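Local coordinates for cytidylate kinase-like family protein (Eubacterium ventriosum, PDB 3FDI) that is of unknown function but belongs to the cytidylate kinase-like family of P-loop NTPases and may therefore be a nucleoside monophosphate kinase, at residues B[93-98]-B[110-115]. Residues are numbered along the deposited sequence; the frame is centred on the assembly and turned at random.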
# COMPACT_ATOMS: atom_id res chain seq x y z
N LYS B 93 27.32 4.96 -17.36
CA LYS B 93 27.75 3.71 -17.96
C LYS B 93 26.70 3.25 -18.99
O LYS B 93 27.07 2.81 -20.08
CB LYS B 93 28.01 2.62 -16.92
CG LYS B 93 29.24 2.83 -16.05
CD LYS B 93 30.54 2.86 -16.86
CE LYS B 93 31.73 2.44 -16.02
NZ LYS B 93 33.07 2.60 -16.66
N ALA B 94 25.42 3.35 -18.65
CA ALA B 94 24.39 2.98 -19.62
C ALA B 94 24.30 3.89 -20.85
O ALA B 94 24.16 3.38 -21.96
CB ALA B 94 23.03 2.89 -18.96
N ASN B 95 24.32 5.20 -20.64
CA ASN B 95 23.79 6.14 -21.64
C ASN B 95 24.83 6.91 -22.39
O ASN B 95 24.60 7.31 -23.52
CB ASN B 95 22.85 7.17 -21.02
CG ASN B 95 21.59 6.54 -20.50
OD1 ASN B 95 21.28 5.37 -20.81
ND2 ASN B 95 20.87 7.28 -19.67
N GLU B 96 25.95 7.14 -21.74
CA GLU B 96 27.03 7.88 -22.34
C GLU B 96 28.12 6.92 -22.84
O GLU B 96 28.58 7.07 -23.96
CB GLU B 96 27.57 8.90 -21.35
CG GLU B 96 26.51 9.90 -20.87
CD GLU B 96 27.04 10.98 -19.90
OE1 GLU B 96 28.25 10.96 -19.53
OE2 GLU B 96 26.21 11.83 -19.49
N GLU B 97 28.51 5.93 -22.05
CA GLU B 97 29.56 4.99 -22.47
C GLU B 97 28.99 3.83 -23.24
O GLU B 97 29.74 3.07 -23.85
CB GLU B 97 30.32 4.43 -21.26
CG GLU B 97 31.15 5.46 -20.52
CD GLU B 97 31.88 4.86 -19.32
OE1 GLU B 97 32.04 5.57 -18.31
OE2 GLU B 97 32.29 3.68 -19.38
N LYS B 98 27.67 3.66 -23.16
CA LYS B 98 26.95 2.61 -23.87
C LYS B 98 27.47 1.20 -23.55
O LYS B 98 27.46 0.29 -24.40
CB LYS B 98 26.98 2.86 -25.37
CG LYS B 98 26.15 4.04 -25.82
CD LYS B 98 24.65 3.74 -25.76
CE LYS B 98 23.88 4.77 -26.58
NZ LYS B 98 22.43 4.51 -26.69
N GLU B 110 14.49 1.93 -12.60
CA GLU B 110 13.95 3.29 -12.62
C GLU B 110 14.91 4.27 -13.29
O GLU B 110 14.48 5.04 -14.18
CB GLU B 110 13.60 3.77 -11.23
CG GLU B 110 13.02 5.16 -11.15
CD GLU B 110 11.67 5.35 -11.88
OE1 GLU B 110 10.94 4.35 -12.12
OE2 GLU B 110 11.35 6.52 -12.21
N ILE B 111 16.18 4.24 -12.86
CA ILE B 111 17.24 5.08 -13.46
C ILE B 111 17.38 4.94 -15.01
O ILE B 111 17.60 5.94 -15.71
CB ILE B 111 18.60 4.76 -12.85
CG1 ILE B 111 18.63 5.15 -11.37
CG2 ILE B 111 19.74 5.47 -13.63
CD1 ILE B 111 19.92 4.76 -10.76
N LEU B 112 17.22 3.71 -15.51
CA LEU B 112 17.45 3.39 -16.89
C LEU B 112 16.16 3.16 -17.65
O LEU B 112 16.13 2.51 -18.69
CB LEU B 112 18.34 2.17 -16.95
CG LEU B 112 19.74 2.36 -16.38
CD1 LEU B 112 20.50 1.07 -16.45
CD2 LEU B 112 20.51 3.54 -17.08
N SER B 113 15.08 3.65 -17.06
CA SER B 113 13.79 3.83 -17.71
C SER B 113 13.81 4.20 -19.19
O SER B 113 13.19 3.57 -20.02
CB SER B 113 13.06 4.98 -17.02
OG SER B 113 12.30 4.49 -15.97
N ASP B 114 14.48 5.27 -19.53
CA ASP B 114 14.40 5.73 -20.91
C ASP B 114 15.35 4.96 -21.85
O ASP B 114 15.37 5.25 -23.05
CB ASP B 114 14.69 7.22 -21.00
CG ASP B 114 15.98 7.58 -20.36
OD1 ASP B 114 16.22 7.06 -19.25
OD2 ASP B 114 16.75 8.39 -20.94
N ASN B 115 16.13 4.01 -21.33
CA ASN B 115 17.06 3.33 -22.18
C ASN B 115 16.38 2.09 -22.70
O ASN B 115 16.11 1.19 -21.94
CB ASN B 115 18.33 2.97 -21.45
CG ASN B 115 19.43 2.57 -22.37
OD1 ASN B 115 19.25 1.70 -23.23
ND2 ASN B 115 20.60 3.17 -22.21
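Asn95 and Asn115 join side chain to side chain where the last turn of helix 81-95 meets the turn that follows helix 108-111, a small contact in which one amide-to-amide hydrogen bond lies beside one apolar touch. ND2 of Asn115 donates to OD1 of Asn95 at 2.7 Å, nearly in line with the acceptor's C=O bond (163°). The two side chains pass each other in opposite directions, their amide planes nearly coplanar at 25°. CB of Asn115 already points toward 93-98, and CG, anti to the backbone N (chi1 -166°), continues from it; the type I turn from Leu112 to Asn115 sets its backbone. A buried amide is satisfied by giving its N-H and C=O separate partners, and here OD1 accepts from the backbone N of Asn117, which fixes the amide's rotation. An alanine in place of Asn95 would probably leave ND2 of Asn115 without this acceptor and its amide less firmly oriented. Alongside, CB of Ala94 meets CD2 of Leu112 at 3.2 Å, a tight fit. Ile8 touches Ala94, Leu112 and Asn115 alike, so both segments lie against strand 8-13, the middle strand of the parallel sheet, whose strand order 2-3-1-4-5 is that of P-loop nucleoside monophosphate kinases.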